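Local coordinates for Lmo0547 protein (Listeria monocytogenes, PDB 4R9N) that probably acts as a sugar-responsive transcriptional regulator of the SorC/DeoR type, through a putative sugar-binding domain, at residues E229-A234 with G238-I243; A148-S153 with E210-I215. All blocks are in the same frame, centred on the assembly; numbering follows the deposited sequence. Where two conformers were deposited one is given.

Interaction 1. Residues E229-A234 with G238-I243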
loop_
_atom_site.group_PDB
_atom_site.type_symbol
_atom_site.label_atom_id
_atom_site.label_comp_id
_atom_site.label_asym_id
_atom_site.label_seq_id
_atom_site.Cartn_x
_atom_site.Cartn_y
_atom_site.Cartn_z
ATOM N N GLU A 229 -9.871 -7.270 -9.523
ATOM C CA GLU A 229 -10.876 -7.522 -8.518
ATOM C C GLU A 229 -10.506 -6.898 -7.167
ATOM O O GLU A 229 -11.329 -6.241 -6.494
ATOM C CB GLU A 229 -11.106 -9.040 -8.428
ATOM C CG GLU A 229 -12.060 -9.483 -7.349
ATOM C CD GLU A 229 -12.269 -11.022 -7.313
ATOM O OE1 GLU A 229 -11.290 -11.827 -7.241
ATOM O OE2 GLU A 229 -13.430 -11.413 -7.313
ATOM N N ALA A 230 -9.263 -7.089 -6.759
ATOM C CA ALA A 230 -8.776 -6.515 -5.500
ATOM C C ALA A 230 -8.866 -4.997 -5.507
ATOM O O ALA A 230 -9.303 -4.379 -4.570
ATOM C CB ALA A 230 -7.333 -6.920 -5.290
ATOM N N LEU A 231 -8.397 -4.402 -6.579
ATOM C CA LEU A 231 -8.416 -2.929 -6.691
ATOM C C LEU A 231 -9.800 -2.326 -6.719
ATOM O O LEU A 231 -10.142 -1.308 -6.020
ATOM C CB LEU A 231 -7.621 -2.559 -7.926
ATOM C CG LEU A 231 -7.470 -1.089 -8.213
ATOM C CD1 LEU A 231 -6.853 -0.385 -7.024
ATOM C CD2 LEU A 231 -6.574 -0.962 -9.428
ATOM N N VAL A 232 -10.641 -2.965 -7.508
ATOM C CA VAL A 232 -12.019 -2.506 -7.612
ATOM C C VAL A 232 -12.751 -2.580 -6.303
ATOM O O VAL A 232 -13.437 -1.626 -5.904
ATOM C CB VAL A 232 -12.794 -3.208 -8.736
ATOM C CG1 VAL A 232 -14.298 -2.948 -8.603
ATOM C CG2 VAL A 232 -12.293 -2.699 -10.081
ATOM N N ALA A 233 -12.558 -3.659 -5.557
ATOM C CA ALA A 233 -13.169 -3.733 -4.260
ATOM C C ALA A 233 -12.653 -2.657 -3.309
ATOM O O ALA A 233 -13.421 -2.064 -2.522
ATOM C CB ALA A 233 -12.963 -5.141 -3.669
ATOM N N ALA A 234 -11.344 -2.420 -3.322
ATOM C CA ALA A 234 -10.806 -1.412 -2.461
ATOM C C ALA A 234 -11.340 -0.009 -2.771
ATOM O O ALA A 234 -11.610 0.798 -1.859
ATOM C CB ALA A 234 -9.279 -1.437 -2.544
ATOM N N GLY A 238 -14.015 2.824 -0.625
ATOM C CA GLY A 238 -13.516 4.109 -0.198
ATOM C C GLY A 238 -12.237 4.033 0.598
ATOM O O GLY A 238 -11.971 4.882 1.439
ATOM N N LEU A 239 -11.446 3.002 0.389
ATOM C CA LEU A 239 -10.193 2.897 1.151
ATOM C C LEU A 239 -9.092 3.809 0.569
ATOM O O LEU A 239 -8.078 4.019 1.224
ATOM C CB LEU A 239 -9.664 1.501 1.093
ATOM C CG LEU A 239 -10.583 0.478 1.743
ATOM C CD1 LEU A 239 -10.065 -0.946 1.571
ATOM C CD2 LEU A 239 -10.720 0.843 3.238
ATOM N N ILE A 240 -9.292 4.267 -0.669
ATOM C CA ILE A 240 -8.253 4.893 -1.482
ATOM C C ILE A 240 -8.777 6.213 -1.983
ATOM O O ILE A 240 -9.874 6.319 -2.516
ATOM C CB ILE A 240 -7.900 4.032 -2.702
ATOM C CG1 ILE A 240 -7.209 2.768 -2.258
ATOM C CG2 ILE A 240 -7.079 4.810 -3.751
ATOM C CD1 ILE A 240 -7.341 1.642 -3.268
ATOM N N ASP A 241 -7.918 7.203 -1.924
ATOM C CA ASP A 241 -8.217 8.580 -2.374
ATOM C C ASP A 241 -7.562 8.954 -3.695
ATOM O O ASP A 241 -8.131 9.732 -4.478
ATOM C CB ASP A 241 -7.831 9.569 -1.282
ATOM C CG ASP A 241 -8.554 9.281 0.033
ATOM O OD1 ASP A 241 -9.834 9.319 0.011
ATOM O OD2 ASP A 241 -7.877 8.990 1.085
ATOM N N VAL A 242 -6.382 8.404 -3.957
ATOM C CA VAL A 242 -5.606 8.764 -5.111
ATOM C C VAL A 242 -5.050 7.432 -5.635
ATOM O O VAL A 242 -4.471 6.582 -4.858
ATOM C CB VAL A 242 -4.412 9.689 -4.712
ATOM C CG1 VAL A 242 -3.479 9.915 -5.895
ATOM C CG2 VAL A 242 -4.900 11.023 -4.091
ATOM N N ILE A 243 -5.219 7.210 -6.900
ATOM C CA ILE A 243 -4.601 6.050 -7.546
ATOM C C ILE A 243 -3.633 6.452 -8.593
ATOM O O ILE A 243 -3.838 7.486 -9.315
ATOM C CB ILE A 243 -5.612 5.092 -8.203
ATOM C CG1 ILE A 243 -6.525 5.770 -9.211
ATOM C CG2 ILE A 243 -6.428 4.370 -7.152
ATOM C CD1 ILE A 243 -7.275 4.722 -10.013
#
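Ala-234, near the end of helix 228-236, and Leu-239, just beyond it, are joined by a backbone hydrogen bond. Leu-239 N donates to Ala-234 O over 3.2 Å, with an N-H...O angle of 163°, so the bond is close to straight, and the donor stands almost opposite the carbonyl carbon. The buried carbonyl is also covered by carbon, since Leu-239 CB lies 3.6 Å from Ala-234 O.

The remaining contacts are apolar. Ile-240 reaches back to the helix with its CG1 branch, set anti to the carbonyl carbon (chi1 -68°), and the methyl at its end, CD1, rests 3.7 Å from Ala-234 CB. The same methyl meets Leu-231 CD1, one turn earlier, at 4.3 Å. On Leu-239 it is CD1 that approaches Ala-234 CB, at 4.2 Å. Ile-240 also packs on Ala-220 of the adjacent strand 217-221, filling the layer between helix and sheet.

Gly-238, with its positive phi of 72°, ends the helix in a Schellman motif, and the chain then turns into strand 242-246, completing the beta-alpha-beta unit 217-221, 228-236, 242-246 of a Rossmann-like fold.

Interaction 2. Residues A148-S153 with E210-I215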
loop_
_atom_site.group_PDB
_atom_site.type_symbol
_atom_site.label_atom_id
_atom_site.label_comp_id
_atom_site.label_asym_id
_atom_site.label_seq_id
_atom_site.Cartn_x
_atom_site.Cartn_y
_atom_site.Cartn_z
ATOM N N ALA A 148 -0.764 8.431 3.168
ATOM C CA ALA A 148 -0.171 7.071 3.234
ATOM C C ALA A 148 -0.037 6.567 1.796
ATOM O O ALA A 148 -0.886 6.891 0.962
ATOM C CB ALA A 148 -1.040 6.148 4.045
ATOM N N ILE A 149 0.999 5.791 1.522
ATOM C CA ILE A 149 1.192 5.164 0.225
ATOM C C ILE A 149 1.157 3.666 0.448
ATOM O O ILE A 149 1.925 3.122 1.255
ATOM C CB ILE A 149 2.495 5.571 -0.409
ATOM C CG1 ILE A 149 2.480 7.108 -0.551
ATOM C CG2 ILE A 149 2.715 4.800 -1.741
ATOM C CD1 ILE A 149 3.779 7.688 -1.091
ATOM N N VAL A 150 0.269 2.991 -0.288
ATOM C CA VAL A 150 0.067 1.544 -0.124
ATOM C C VAL A 150 0.053 0.886 -1.516
ATOM O O VAL A 150 -0.206 1.543 -2.544
ATOM C CB VAL A 150 -1.235 1.203 0.646
ATOM C CG1 VAL A 150 -1.246 1.815 2.005
ATOM C CG2 VAL A 150 -2.446 1.630 -0.165
ATOM N N GLY A 151 0.351 -0.413 -1.529
ATOM C CA GLY A 151 0.078 -1.284 -2.695
ATOM C C GLY A 151 -1.246 -2.026 -2.514
ATOM O O GLY A 151 -1.770 -2.160 -1.418
ATOM N N VAL A 152 -1.764 -2.609 -3.580
ATOM C CA VAL A 152 -2.946 -3.441 -3.455
ATOM C C VAL A 152 -2.544 -4.789 -4.066
ATOM O O VAL A 152 -1.944 -4.844 -5.148
ATOM C CB VAL A 152 -4.183 -2.890 -4.199
ATOM C CG1 VAL A 152 -5.391 -3.814 -3.980
ATOM C CG2 VAL A 152 -4.495 -1.494 -3.757
ATOM N N SER A 153 -2.819 -5.886 -3.383
ATOM C CA SER A 153 -2.414 -7.168 -3.942
ATOM C C SER A 153 -3.520 -8.196 -3.845
ATOM O O SER A 153 -4.564 -7.951 -3.273
ATOM C CB SER A 153 -1.143 -7.653 -3.240
ATOM O OG SER A 153 -0.663 -8.812 -3.928
ATOM N N GLU A 210 -9.721 -0.118 8.672
ATOM C CA GLU A 210 -10.515 0.992 9.182
ATOM C C GLU A 210 -9.680 2.187 9.599
ATOM O O GLU A 210 -10.074 3.332 9.387
ATOM C CB GLU A 210 -11.444 0.552 10.294
ATOM C CG GLU A 210 -12.589 -0.287 9.755
ATOM C CD GLU A 210 -13.827 0.505 9.276
ATOM O OE1 GLU A 210 -13.762 1.427 8.415
ATOM O OE2 GLU A 210 -14.916 0.149 9.753
ATOM N N GLU A 211 -8.489 1.923 10.121
ATOM C CA GLU A 211 -7.528 2.976 10.389
ATOM C C GLU A 211 -7.071 3.652 9.117
ATOM O O GLU A 211 -6.924 4.841 9.089
ATOM C CB GLU A 211 -6.367 2.454 11.148
ATOM C CG GLU A 211 -6.745 2.181 12.601
ATOM C CD GLU A 211 -5.849 1.219 13.341
ATOM O OE1 GLU A 211 -4.834 0.720 12.793
ATOM O OE2 GLU A 211 -6.240 0.923 14.507
ATOM N N LEU A 212 -6.833 2.872 8.058
ATOM C CA LEU A 212 -6.421 3.417 6.804
ATOM C C LEU A 212 -7.502 4.341 6.225
ATOM O O LEU A 212 -7.194 5.397 5.653
ATOM C CB LEU A 212 -6.108 2.285 5.814
ATOM C CG LEU A 212 -5.613 2.658 4.410
ATOM C CD1 LEU A 212 -4.182 3.163 4.475
ATOM C CD2 LEU A 212 -5.757 1.485 3.445
ATOM N N LYS A 213 -8.759 3.947 6.375
ATOM C CA LYS A 213 -9.839 4.728 5.865
ATOM C C LYS A 213 -9.925 6.115 6.555
ATOM O O LYS A 213 -10.412 7.051 5.965
ATOM C CB LYS A 213 -11.143 3.946 6.016
ATOM C CG LYS A 213 -12.208 4.402 5.052
ATOM C CD LYS A 213 -13.448 3.523 5.102
ATOM C CE LYS A 213 -14.493 4.034 4.101
ATOM N NZ LYS A 213 -14.915 5.439 4.375
ATOM N N ASN A 214 -9.388 6.260 7.743
ATOM C CA ASN A 214 -9.378 7.522 8.431
ATOM C C ASN A 214 -8.202 8.446 8.057
ATOM O O ASN A 214 -8.171 9.601 8.449
ATOM C CB ASN A 214 -9.426 7.294 9.925
ATOM C CG ASN A 214 -10.806 6.920 10.411
ATOM O OD1 ASN A 214 -11.841 7.336 9.847
ATOM N ND2 ASN A 214 -10.836 6.164 11.486
ATOM N N ILE A 215 -7.251 7.952 7.298
ATOM C CA ILE A 215 -6.123 8.791 6.880
ATOM C C ILE A 215 -6.649 9.721 5.768
ATOM O O ILE A 215 -7.351 9.262 4.896
ATOM C CB ILE A 215 -4.938 7.923 6.406
ATOM C CG1 ILE A 215 -4.286 7.232 7.603
ATOM C CG2 ILE A 215 -3.878 8.745 5.698
ATOM C CD1 ILE A 215 -3.235 6.201 7.196
#
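The side chains that meet here, Ala-148 and Val-150 with Leu-212 and Ile-215, are all aliphatic and bring no flat group; the flat element is the parallel sheet itself. One face of strand 147-151 carries Ala-148 and Val-150 toward helix 209-213 and the turn after it, while Ile-149 points away from them. At its two edges the strand is hydrogen-bonded through its backbone to strand 217-221 and to the region of strand 54-57. This is the helix-on-sheet layering of a Rossmann-like alpha/beta fold.

Leu-212 comes from the last part of the helix and was deposited in two conformers. In the one described here its CG is anti to the backbone N (chi1 -179°), which extends the side chain from the helix until CD1 lies 4.1 Å from Val-150 CG1. In this conformer the two side chains cross obliquely, and Leu-212 CD1 also brushes Ala-148 CB at 4.4 Å. Val-218, on the neighbouring strand, touches both Val-150 and Leu-212, and Ile-184 of the antiparallel hairpin does the same, so further aliphatic groups border the pair.

Ile-215 follows where the chain has left the helix, its N bonded to Leu-212 O. From there it covers the small Ala-148 with both of its branches, and Leu-207 lies against Ile-215 as well as Leu-212. The CG1 branch ends with CD1 at 3.8 Å from Ala-148 CB, whereas the methyl CG2 lies 4.2 Å from that same CB and 4.0 Å from Ala-148 N.

How the interactions relate
Both contacts pack helical segments against the same parallel sheet, their centres about 9 Å apart, and both segments of interaction 2 precede those of interaction 1 in the chain. Strand 217-221 stands between strand 147-151 of interaction 2 and strand 242-246 of interaction 1, and its Ala-220 packs against side chains of both. The contacts also touch directly. Ala-230 CB of helix 228-236 lies 3.6 Å from Ser-153 O, and Gly-238 O lies 3.7 Å from Lys-213 CG. Ile-184 of the hairpin touches residues of each. Consecutive helix-to-sheet contacts thus merge into one continuous interior in the putative sugar-binding domain.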